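Local coordinates for hypothetic aldehyde deformylating oxygenase (Sulfolobus tokodaii, PDB 5V4T), which binds iron in a ferritin-like helical fold and probably acts as an oxidoreductase, an aldehyde deformylating oxygenase, at residues Leu19-Tyr24 and Val76-Ser81; Asp30-Leu35 and Gly88-Phe93; Ile83-Gly88 and Ala103-Met108. One frame throughout, in Å; residues are numbered along the deposited sequence.

Contact 1: residues Leu19-Tyr24 and Val76-Ser81; sequences LSAHFY and VRLPPS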
# COMPACT_ATOMS: atom_id res chain seq x y z
N LEU A 19 10.63 -1.61 1.26
CA LEU A 19 9.27 -1.79 0.74
C LEU A 19 8.29 -2.13 1.85
O LEU A 19 7.18 -1.65 1.87
CB LEU A 19 9.21 -2.83 -0.36
CG LEU A 19 9.85 -2.37 -1.65
CD1 LEU A 19 10.02 -3.59 -2.54
CD2 LEU A 19 9.04 -1.26 -2.34
N SER A 20 8.68 -2.98 2.79
CA SER A 20 7.83 -3.33 3.91
C SER A 20 7.45 -2.09 4.73
O SER A 20 6.32 -1.99 5.23
CB SER A 20 8.46 -4.37 4.81
OG SER A 20 8.69 -5.55 4.08
N ALA A 21 8.39 -1.15 4.87
CA ALA A 21 8.09 0.07 5.64
C ALA A 21 6.98 0.91 4.99
O ALA A 21 6.30 1.70 5.69
CB ALA A 21 9.34 0.94 5.74
N HIS A 22 6.76 0.76 3.70
CA HIS A 22 5.60 1.41 3.04
C HIS A 22 4.28 0.83 3.52
O HIS A 22 3.28 1.53 3.55
CB HIS A 22 5.69 1.34 1.51
CG HIS A 22 6.80 2.15 0.93
ND1 HIS A 22 8.14 1.93 1.23
CD2 HIS A 22 6.79 3.12 -0.02
CE1 HIS A 22 8.88 2.78 0.54
NE2 HIS A 22 8.08 3.49 -0.25
N PHE A 23 4.28 -0.43 3.91
CA PHE A 23 3.09 -1.03 4.53
C PHE A 23 3.02 -0.83 6.02
O PHE A 23 1.93 -0.93 6.62
CB PHE A 23 3.06 -2.53 4.24
CG PHE A 23 2.99 -2.82 2.78
CD1 PHE A 23 4.13 -2.86 1.98
CD2 PHE A 23 1.76 -3.01 2.15
CE1 PHE A 23 4.06 -3.08 0.62
CE2 PHE A 23 1.71 -3.22 0.78
CZ PHE A 23 2.86 -3.25 0.01
N TYR A 24 4.15 -0.60 6.64
CA TYR A 24 4.26 -0.44 8.09
C TYR A 24 5.34 0.60 8.41
O TYR A 24 6.48 0.25 8.75
CB TYR A 24 4.56 -1.81 8.73
CG TYR A 24 4.58 -1.77 10.24
CD1 TYR A 24 3.42 -1.47 10.95
CD2 TYR A 24 5.75 -1.97 10.94
CE1 TYR A 24 3.42 -1.39 12.33
CE2 TYR A 24 5.77 -1.88 12.34
CZ TYR A 24 4.61 -1.60 13.01
OH TYR A 24 4.59 -1.53 14.40
N VAL A 76 14.07 2.77 8.70
CA VAL A 76 13.78 3.11 7.34
C VAL A 76 13.11 4.44 7.22
O VAL A 76 12.00 4.59 7.72
CB VAL A 76 12.82 2.07 6.66
CG1 VAL A 76 12.59 2.40 5.21
CG2 VAL A 76 13.38 0.66 6.78
N ARG A 77 13.71 5.32 6.41
CA ARG A 77 13.13 6.63 6.09
C ARG A 77 12.19 6.48 4.88
O ARG A 77 12.61 6.01 3.83
CB ARG A 77 14.22 7.66 5.79
CG ARG A 77 13.74 9.04 5.36
CD ARG A 77 14.90 10.05 5.34
NE ARG A 77 15.55 10.14 6.65
CZ ARG A 77 15.22 10.99 7.63
NH1 ARG A 77 14.25 11.89 7.48
NH2 ARG A 77 15.89 10.95 8.78
N LEU A 78 10.95 6.92 5.05
CA LEU A 78 9.98 6.97 3.95
C LEU A 78 10.21 8.16 3.06
O LEU A 78 10.56 9.25 3.56
CB LEU A 78 8.56 6.99 4.48
CG LEU A 78 7.93 5.69 5.02
CD1 LEU A 78 7.92 4.60 3.94
CD2 LEU A 78 8.58 5.17 6.29
N PRO A 79 9.98 8.01 1.75
CA PRO A 79 10.19 9.15 0.89
C PRO A 79 9.17 10.30 1.03
O PRO A 79 8.03 10.12 1.51
CB PRO A 79 10.18 8.53 -0.49
CG PRO A 79 9.24 7.38 -0.37
CD PRO A 79 9.53 6.83 0.99
N PRO A 80 9.55 11.52 0.59
CA PRO A 80 8.70 12.67 0.82
C PRO A 80 7.30 12.55 0.19
O PRO A 80 6.32 13.01 0.77
CB PRO A 80 9.46 13.80 0.13
CG PRO A 80 10.85 13.33 0.05
CD PRO A 80 10.79 11.87 -0.13
N SER A 81 7.23 11.96 -0.99
CA SER A 81 5.95 11.78 -1.68
C SER A 81 5.03 10.80 -0.93
O SER A 81 3.79 10.91 -1.02
CB SER A 81 6.16 11.34 -3.13
OG SER A 81 6.66 12.44 -3.95
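Val76 opens the approach of 76-81 to the end of helix 10-23. Its CG1, anti to the backbone N (chi1 -177°), bears on the methyl of Ala21, with Val76 CG1 and Ala21 CB 3.6 Å apart; the carbonyl of Val76 is hydrogen-bonded to the hydroxyl of Ser27. Two residues on, Leu78 sends its CG alongside the backbone N, which carries CD1 in toward the helix. That methyl lies over one face of the imidazole: Leu78 CD1 is 4.0 Å from the centroid of the His22 ring and 16° off its normal, a CH-pi contact. Leu78 CD1 also sits 3.8 Å from the backbone O of Ala21, so one methyl spans the main chain of one residue and the ring of the next. Here the long loop after helix 49-67 returns to the helical bundle of this ferritin-like fold, against its N-terminal helix. The side chain of His22 is about 12 Å from the bound iron. The imidazole is fixed in rotation by a hydrogen bond from ND1 to the backbone O of Tyr18, one turn back, and the ring of Tyr18 packs edge-to-face with it. An alanine at His22 would remove the ring that carries the CH-pi contact and the ND1 bond, and would probably loosen the seat of Leu78 and Pro79. Pro79, at the N-cap position of helix 80-93, approaches the NE2 end of the ring obliquely, from the same side as Leu78, its CD 3.8 Å from His22 NE2, while its own ring also touches Glu179 on helix 159-179.

Contact 2: residues Asp30-Leu35 and Gly88-Phe93; sequences DRWKIL and GLVEDF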
# COMPACT_ATOMS: atom_id res chain seq x y z
N ASP A 30 3.43 7.45 14.05
CA ASP A 30 2.82 8.43 15.01
C ASP A 30 2.30 9.72 14.37
O ASP A 30 1.37 10.35 14.88
CB ASP A 30 3.82 8.81 16.09
CG ASP A 30 4.01 7.72 17.13
OD1 ASP A 30 3.55 6.56 16.92
OD2 ASP A 30 4.62 8.01 18.18
N ARG A 31 2.93 10.13 13.26
CA ARG A 31 2.44 11.29 12.47
C ARG A 31 0.95 11.20 12.13
O ARG A 31 0.22 12.21 12.10
CB ARG A 31 3.25 11.46 11.18
CG ARG A 31 2.92 12.70 10.37
CD ARG A 31 3.80 12.74 9.12
NE ARG A 31 3.56 13.91 8.31
CZ ARG A 31 4.26 15.04 8.35
NH1 ARG A 31 5.26 15.22 9.19
NH2 ARG A 31 3.94 16.02 7.54
N TRP A 32 0.50 9.97 11.88
CA TRP A 32 -0.84 9.73 11.40
C TRP A 32 -1.65 8.91 12.41
O TRP A 32 -2.58 8.18 12.06
CB TRP A 32 -0.75 8.99 10.04
CG TRP A 32 0.02 9.74 8.99
CD1 TRP A 32 -0.28 10.97 8.46
CD2 TRP A 32 1.16 9.26 8.29
NE1 TRP A 32 0.66 11.31 7.51
CE2 TRP A 32 1.57 10.29 7.40
CE3 TRP A 32 1.94 8.13 8.38
CZ2 TRP A 32 2.66 10.16 6.57
CZ3 TRP A 32 3.03 7.99 7.56
CH2 TRP A 32 3.40 9.02 6.67
N LYS A 33 -1.35 9.09 13.68
CA LYS A 33 -2.12 8.45 14.75
C LYS A 33 -3.63 8.64 14.59
O LYS A 33 -4.44 7.73 14.89
CB LYS A 33 -1.66 9.08 16.07
CG LYS A 33 -2.33 8.51 17.30
CD LYS A 33 -1.79 9.24 18.53
CE LYS A 33 -2.83 9.18 19.65
NZ LYS A 33 -2.22 9.70 20.89
N ILE A 34 -4.01 9.84 14.13
CA ILE A 34 -5.40 10.22 13.98
C ILE A 34 -6.17 9.31 13.01
O ILE A 34 -7.41 9.23 13.09
CB ILE A 34 -5.54 11.71 13.52
CG1 ILE A 34 -6.92 12.26 13.76
CG2 ILE A 34 -5.14 11.89 12.06
CD1 ILE A 34 -6.95 13.77 13.81
N LEU A 35 -5.45 8.65 12.09
CA LEU A 35 -6.13 7.78 11.13
C LEU A 35 -6.79 6.62 11.76
O LEU A 35 -7.76 6.10 11.21
CB LEU A 35 -5.13 7.23 10.06
CG LEU A 35 -4.72 8.21 8.95
CD1 LEU A 35 -3.64 7.54 8.10
CD2 LEU A 35 -5.92 8.52 8.05
N GLY A 88 -2.37 13.72 2.94
CA GLY A 88 -3.54 13.87 2.17
C GLY A 88 -4.70 12.98 2.60
O GLY A 88 -5.88 13.36 2.50
N LEU A 89 -4.42 11.73 2.98
CA LEU A 89 -5.49 10.85 3.40
C LEU A 89 -6.14 11.35 4.68
O LEU A 89 -7.34 11.23 4.82
CB LEU A 89 -5.00 9.44 3.56
CG LEU A 89 -5.96 8.33 3.92
CD1 LEU A 89 -6.91 8.14 2.78
CD2 LEU A 89 -5.17 7.06 4.26
N VAL A 90 -5.37 11.87 5.60
CA VAL A 90 -5.96 12.45 6.80
C VAL A 90 -6.96 13.56 6.40
O VAL A 90 -8.13 13.61 6.90
CB VAL A 90 -4.87 12.98 7.75
CG1 VAL A 90 -5.48 13.86 8.84
CG2 VAL A 90 -4.08 11.83 8.34
N GLU A 91 -6.54 14.45 5.52
CA GLU A 91 -7.45 15.51 4.99
C GLU A 91 -8.72 14.93 4.35
O GLU A 91 -9.85 15.38 4.59
CB GLU A 91 -6.66 16.38 4.00
CG GLU A 91 -5.50 17.13 4.64
CD GLU A 91 -4.75 18.04 3.67
OE1 GLU A 91 -5.01 18.00 2.45
OE2 GLU A 91 -3.86 18.75 4.16
N ASP A 92 -8.55 13.89 3.55
CA ASP A 92 -9.68 13.23 2.94
C ASP A 92 -10.66 12.67 3.95
O ASP A 92 -11.87 12.78 3.73
CB ASP A 92 -9.21 12.14 1.97
CG ASP A 92 -8.63 12.73 0.66
OD1 ASP A 92 -8.83 13.96 0.40
OD2 ASP A 92 -7.96 11.97 -0.08
N PHE A 93 -10.16 12.06 5.01
CA PHE A 93 -11.05 11.51 6.03
C PHE A 93 -11.91 12.58 6.70
O PHE A 93 -13.05 12.29 7.14
CB PHE A 93 -10.26 10.78 7.08
CG PHE A 93 -10.18 9.30 6.83
CD1 PHE A 93 -11.21 8.49 7.17
CD2 PHE A 93 -9.10 8.75 6.22
CE1 PHE A 93 -11.15 7.14 6.97
CE2 PHE A 93 -9.01 7.40 6.02
CZ PHE A 93 -10.06 6.58 6.36
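Residues 30-35 pass from a 3-10 turn into the beginning of helix 34-46, and their closest backbone approach to helix 80-93 brings the CA atoms of Leu35 and Val90 to 6.4 Å. The contact joins the start of helix 34-46 and the turn before it to helix 80-93 of a ferritin-like bundle. It is wholly apolar, with no hydrogen bond across it. Val90 stands in the middle, pointing at the other segment with CG1 anti to its backbone N (chi1 167°), and its two methyls divide the work unevenly. CG1 faces the solvent-exposed Ile34, whose side chain crosses it at about a right angle: Val90 CG1 and Ile34 CG2 lie 3.8 Å apart. CG2 also touches Ile34, meets the branch point of Leu35 at 3.7 Å from Leu35 CG, and obliquely approaches the indole, 3.9 Å from Trp32 CD1. Leu35 does not aim straight at the helix; its CG lies beside the backbone N (chi1 -77°), and this swings the two methyls across the helix face formed by Leu89, Val90 and Phe93. There its CD2 reaches Leu89 CD2 at 4.1 Å, the two leucines crossing nearly at right angles. Leu89, in turn, continues inward to Arg105 and Phe106. The side chain of Leu89 is about 10 Å from the bound iron. The indole is held in place by a hydrogen bond from Trp32 NE1 to Asp87, which is also paired with Arg31 in a salt bridge; Arg31 CD rests over one face of the same indole. On the other flank, Phe93 has a first torsion skewed from staggered (chi1 -96°), and its ring meets the leucine obliquely: Phe93 CD2 is 3.7 Å from Leu35 CD2.

Contact 3: residues Ile83-Gly88 and Ala103-Met108; sequences IKLFDG and ATRFHM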
# COMPACT_ATOMS: atom_id res chain seq x y z
N ILE A 83 5.03 10.53 2.38
CA ILE A 83 4.52 11.35 3.47
C ILE A 83 3.35 12.26 3.03
O ILE A 83 2.33 12.37 3.72
CB ILE A 83 5.71 12.13 4.13
CG1 ILE A 83 6.68 11.16 4.78
CG2 ILE A 83 5.18 13.12 5.12
CD1 ILE A 83 8.05 11.71 5.09
N LYS A 84 3.47 12.85 1.84
CA LYS A 84 2.40 13.65 1.24
C LYS A 84 1.13 12.82 1.00
O LYS A 84 0.02 13.27 1.21
CB LYS A 84 2.90 14.24 -0.05
CG LYS A 84 1.95 15.25 -0.62
CD LYS A 84 2.64 16.11 -1.67
CE LYS A 84 1.75 17.31 -1.93
NZ LYS A 84 2.10 17.93 -3.23
N LEU A 85 1.30 11.59 0.53
CA LEU A 85 0.15 10.78 0.25
C LEU A 85 -0.68 10.58 1.47
O LEU A 85 -1.88 10.75 1.45
CB LEU A 85 0.60 9.40 -0.35
CG LEU A 85 -0.52 8.39 -0.62
CD1 LEU A 85 -1.37 8.82 -1.75
CD2 LEU A 85 0.12 7.05 -0.96
N PHE A 86 -0.05 10.23 2.58
CA PHE A 86 -0.77 9.94 3.79
C PHE A 86 -1.23 11.20 4.51
O PHE A 86 -2.29 11.15 5.10
CB PHE A 86 -0.05 8.92 4.64
CG PHE A 86 -0.24 7.51 4.12
CD1 PHE A 86 -1.40 6.85 4.36
CD2 PHE A 86 0.70 6.92 3.33
CE1 PHE A 86 -1.62 5.57 3.88
CE2 PHE A 86 0.49 5.64 2.81
CZ PHE A 86 -0.70 4.99 3.07
N ASP A 87 -0.49 12.31 4.40
CA ASP A 87 -1.02 13.60 4.94
C ASP A 87 -2.35 13.93 4.24
O ASP A 87 -3.33 14.33 4.86
CB ASP A 87 -0.03 14.74 4.70
CG ASP A 87 1.19 14.69 5.65
OD1 ASP A 87 1.27 13.85 6.61
OD2 ASP A 87 2.10 15.54 5.43
N GLY A 88 -2.37 13.72 2.94
CA GLY A 88 -3.54 13.87 2.17
C GLY A 88 -4.70 12.98 2.60
O GLY A 88 -5.88 13.36 2.50
N ALA A 103 -11.96 6.54 -1.14
CA ALA A 103 -12.01 5.42 -2.08
C ALA A 103 -11.04 5.61 -3.23
O ALA A 103 -10.48 4.63 -3.73
CB ALA A 103 -13.40 5.22 -2.60
N THR A 104 -10.86 6.85 -3.69
CA THR A 104 -9.89 7.10 -4.75
C THR A 104 -8.44 7.19 -4.27
O THR A 104 -7.54 6.59 -4.91
CB THR A 104 -10.32 8.37 -5.51
OG1 THR A 104 -10.58 9.44 -4.60
CG2 THR A 104 -11.53 8.10 -6.23
N ARG A 105 -8.17 7.93 -3.21
CA ARG A 105 -6.80 8.05 -2.74
C ARG A 105 -6.29 6.75 -2.15
O ARG A 105 -5.15 6.33 -2.45
CB ARG A 105 -6.63 9.16 -1.70
CG ARG A 105 -5.22 9.24 -1.13
CD ARG A 105 -5.07 10.27 -0.03
NE ARG A 105 -5.26 11.61 -0.55
CZ ARG A 105 -4.32 12.45 -0.98
NH1 ARG A 105 -3.07 12.12 -1.01
NH2 ARG A 105 -4.70 13.66 -1.47
N PHE A 106 -7.15 6.10 -1.36
CA PHE A 106 -6.70 4.89 -0.64
C PHE A 106 -7.03 3.65 -1.44
O PHE A 106 -6.08 2.98 -1.99
CB PHE A 106 -7.30 4.78 0.76
CG PHE A 106 -6.64 3.70 1.55
CD1 PHE A 106 -5.33 3.85 2.02
CD2 PHE A 106 -7.31 2.53 1.81
CE1 PHE A 106 -4.70 2.83 2.69
CE2 PHE A 106 -6.67 1.50 2.51
CZ PHE A 106 -5.37 1.65 2.94
N HIS A 107 -8.30 3.31 -1.66
CA HIS A 107 -8.54 2.04 -2.30
C HIS A 107 -7.94 1.96 -3.70
O HIS A 107 -7.40 0.93 -4.11
CB HIS A 107 -10.00 1.69 -2.28
CG HIS A 107 -10.58 1.65 -0.90
ND1 HIS A 107 -10.80 2.77 -0.12
CD2 HIS A 107 -10.91 0.59 -0.12
CE1 HIS A 107 -11.28 2.41 1.05
NE2 HIS A 107 -11.37 1.09 1.07
N MET A 108 -8.19 2.97 -4.53
CA MET A 108 -7.72 2.89 -5.92
C MET A 108 -6.23 3.12 -6.05
O MET A 108 -5.57 2.29 -6.62
CB MET A 108 -8.47 3.90 -6.84
CG MET A 108 -9.97 3.67 -6.91
SD MET A 108 -10.50 2.08 -7.59
CE MET A 108 -10.99 1.20 -6.09
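Arg105 carries most of this contact between helices 80-93 and 98-128, whose segment axes come within 10.7 Å, their N-to-C directions 126° apart. Its chain leaves helix 98-128 extended, CG anti to the backbone N and CD anti to CA, then bends at chi3 (-66°) so that the guanidinium lies flat against helix 80-93. Gly88 CA sits 3.5 Å above the guanidinium plane, over its centre; with any side chain at Gly88, a CB would fall 2.3 Å from Arg105 NH1, so the guanidinium can lie this close because Gly88 has no CB. NH1 gives only a weak hydrogen bond to the backbone O of Leu85, 3.1 Å away and bent to 124°. The stronger polar partner is Asp92 further along the same helix, whose OD2 forms a salt bridge with NE, and the same carboxylate also takes Arg165 from helix 159-179, so that the two probably share its negative charge. Leu85 has CG anti to its backbone N and runs past the arginine chain in the opposite direction, its CD1 3.9 Å from Arg105 CG. At the other side, Phe86 starts out away from helix 98-128, but its CG lies beside its own backbone N and the ring comes back to meet Phe106, whose CG is anti to N. The two rings touch edge to edge, Phe86 CE1 and Phe106 CE1 4.3 Å apart. Residues 103-108 form a wider pi-type turn, closed by Met108 N on Ala103 O at 2.9 Å. Phe106 lies on it and packs on the iron ligand Glu111, its side chain about 4 Å from the metal: an aromatic wall of the carboxylate-histidine iron site of a ferritin-like bundle.

All three contacts use helix 80-93, in order along it: contact 1 at its N-terminal approach, contact 3 in the middle, contact 2 at the C-terminal part. Contacts 2 and 3 share Gly88 and have centres 9 Å apart; contact 1 lies about 14 Å from contact 3 and 16 Å from contact 2, centre to centre. Along the chain, contact 1 closes before contact 3 opens, whereas contact 2 crosses both. The loop leading into the helix packs on helix 10-23, and the helix itself then packs on 98-128 and on the start of 34-46. Ile83 CD1 touches Leu78 O, and Trp32 packs on Phe86, so the contacts pass into one another along a helix that borders the iron site.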